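Local coordinates for protein SusD homolog (Bacteroides thetaiotaomicron, PDB 4MRU) that probably binds mucin O-glycans at the cell surface, as a SusD-like outer membrane lipoprotein of a gut bacterium, at residues N146-D150 and Q471-L476. Numbering follows the deposited sequence.
Sequences NAAYD and QNSFHL
Residues 146-150, an extended piece of loop, lie against the first turn of helix 473-486, and the contact is mainly one of loop backbone against the side chains of Asn472 and His475, with Tyr149 adding a side-chain contact to Leu476. Asn472, at the N-cap position of that helix, reaches across with its amide. Its ND2 donates to Ala147 O at 3.2 Å, with a nearly straight N-H...O angle of 169° and the acceptor almost in the amide plane. OD1 of the same group takes a weak bond from Asn146 N. CG of Asn472 stands anti to its own backbone N (chi1 -163°), which carries the amide out to the loop. ND2 also donates to Glu468 OE1, so two acceptors fix the turn of this buried amide. His475 lays one ring face on the loop backbone. Ala148 N sits 3.5 Å above the ring centre, and Ala148 CB lies 3.5 Å from His475 ND1. An alanine in place of His475 would probably leave the Ala147-Ala148 peptide without its flat cover and let this part of the loop move more freely. One water links the backbones, accepting from Tyr149 N and donating to His475 O. Tyr149 runs alongside Leu476, its OH 3.6 Å from Leu476 CD1. Asn472 ND2 meets the edge of the Tyr149 ring, 3.8 Å from CE1. The hydroxyl of Tyr149 is hydrogen-bonded to Glu468, which therefore holds a residue from each segment. The contact thus ties the loop between helices 104-125 and 152-173 to the junction of helices 466-471 and 473-486, with Tyr464 edge-to-face against Tyr149.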
loop_
_atom_site.group_PDB
_atom_site.type_symbol
_atom_site.label_atom_id
_atom_site.label_comp_id
_atom_site.label_asym_id
_atom_site.label_seq_id
_atom_site.Cartn_x
_atom_site.Cartn_y
_atom_site.Cartn_z
ATOM N N ASN A 146 4.183 8.172 -26.230
ATOM C CA ASN A 146 5.157 8.300 -25.151
ATOM C C ASN A 146 6.315 7.219 -25.131
ATOM O O ASN A 146 6.994 7.089 -26.126
ATOM C CB ASN A 146 4.404 8.363 -23.841
ATOM C CG ASN A 146 5.059 9.277 -22.867
ATOM O OD1 ASN A 146 6.226 9.612 -23.033
ATOM N ND2 ASN A 146 4.313 9.712 -21.847
ATOM N N ALA A 147 6.547 6.458 -24.047
ATOM C CA ALA A 147 7.792 5.659 -23.908
ATOM C C ALA A 147 7.611 4.128 -23.831
ATOM O O ALA A 147 6.528 3.622 -23.565
ATOM C CB ALA A 147 8.554 6.129 -22.669
ATOM N N ALA A 148 8.707 3.410 -24.053
ATOM C CA ALA A 148 8.741 1.968 -23.988
ATOM C C ALA A 148 8.626 1.516 -22.564
ATOM O O ALA A 148 9.135 2.188 -21.647
ATOM C CB ALA A 148 10.047 1.428 -24.593
ATOM N N TYR A 149 8.031 0.343 -22.383
ATOM C CA TYR A 149 7.830 -0.215 -21.044
ATOM C C TYR A 149 8.907 -1.215 -20.658
ATOM O O TYR A 149 9.372 -1.944 -21.488
ATOM C CB TYR A 149 6.510 -0.972 -20.978
ATOM C CG TYR A 149 5.229 -0.194 -21.058
ATOM C CD1 TYR A 149 4.986 0.716 -22.058
ATOM C CD2 TYR A 149 4.186 -0.456 -20.146
ATOM C CE1 TYR A 149 3.799 1.397 -22.130
ATOM C CE2 TYR A 149 2.992 0.187 -20.243
ATOM C CZ TYR A 149 2.805 1.128 -21.228
ATOM O OH TYR A 149 1.603 1.788 -21.362
ATOM N N ASP A 150 9.319 -1.225 -19.395
ATOM C CA ASP A 150 10.171 -2.283 -18.872
ATOM C C ASP A 150 9.317 -3.403 -18.283
ATOM O O ASP A 150 8.270 -3.155 -17.696
ATOM C CB ASP A 150 11.070 -1.807 -17.755
ATOM C CG ASP A 150 12.088 -0.717 -18.173
ATOM O OD1 ASP A 150 12.314 -0.476 -19.368
ATOM O OD2 ASP A 150 12.650 -0.100 -17.225
ATOM N N GLN A 471 -2.461 6.749 -27.921
ATOM C CA GLN A 471 -1.312 7.612 -28.134
ATOM C C GLN A 471 -0.003 6.891 -28.094
ATOM O O GLN A 471 0.993 7.466 -28.499
ATOM C CB GLN A 471 -1.159 8.669 -27.031
ATOM C CG GLN A 471 -2.400 9.361 -26.500
ATOM C CD GLN A 471 -2.889 10.470 -27.364
ATOM O OE1 GLN A 471 -2.529 11.627 -27.165
ATOM N NE2 GLN A 471 -3.712 10.127 -28.334
ATOM N N ASN A 472 0.046 5.702 -27.492
ATOM C CA ASN A 472 1.325 4.999 -27.288
ATOM C C ASN A 472 1.245 3.522 -27.693
ATOM O O ASN A 472 1.789 2.658 -27.022
ATOM C CB ASN A 472 1.765 5.174 -25.826
ATOM C CG ASN A 472 3.233 4.865 -25.600
ATOM O OD1 ASN A 472 4.059 5.024 -26.503
ATOM N ND2 ASN A 472 3.579 4.500 -24.362
ATOM N N SER A 473 0.584 3.263 -28.819
ATOM C CA SER A 473 0.104 1.928 -29.165
ATOM C C SER A 473 1.230 0.934 -29.539
ATOM O O SER A 473 1.146 -0.255 -29.190
ATOM C CB SER A 473 -0.902 1.987 -30.322
ATOM O OG SER A 473 -0.292 2.498 -31.479
ATOM N N PHE A 474 2.296 1.392 -30.182
ATOM C CA PHE A 474 3.468 0.511 -30.411
ATOM C C PHE A 474 4.076 -0.016 -29.073
ATOM O O PHE A 474 4.220 -1.239 -28.845
ATOM C CB PHE A 474 4.497 1.252 -31.262
ATOM C CG PHE A 474 5.723 0.445 -31.593
ATOM C CD1 PHE A 474 6.788 0.417 -30.708
ATOM C CD2 PHE A 474 5.828 -0.260 -32.798
ATOM C CE1 PHE A 474 7.928 -0.316 -30.985
ATOM C CE2 PHE A 474 6.977 -0.975 -33.092
ATOM C CZ PHE A 474 8.030 -1.004 -32.173
ATOM N N HIS A 475 4.438 0.914 -28.205
ATOM C CA HIS A 475 4.988 0.565 -26.899
ATOM C C HIS A 475 3.965 -0.210 -26.032
ATOM O O HIS A 475 4.313 -1.208 -25.378
ATOM C CB HIS A 475 5.455 1.810 -26.187
ATOM C CG HIS A 475 6.630 2.472 -26.836
ATOM N ND1 HIS A 475 7.751 1.774 -27.233
ATOM C CD2 HIS A 475 6.883 3.776 -27.111
ATOM C CE1 HIS A 475 8.642 2.620 -27.723
ATOM N NE2 HIS A 475 8.143 3.839 -27.660
ATOM N N LEU A 476 2.723 0.222 -26.046
ATOM C CA LEU A 476 1.722 -0.476 -25.255
ATOM C C LEU A 476 1.561 -1.946 -25.728
ATOM O O LEU A 476 1.528 -2.866 -24.912
ATOM C CB LEU A 476 0.397 0.264 -25.299
ATOM C CG LEU A 476 -0.711 -0.560 -24.652
ATOM C CD1 LEU A 476 -0.494 -0.586 -23.137
ATOM C CD2 LEU A 476 -2.066 -0.022 -25.016
HETATM O O HOH W 1 7.045 -1.134 -24.479
#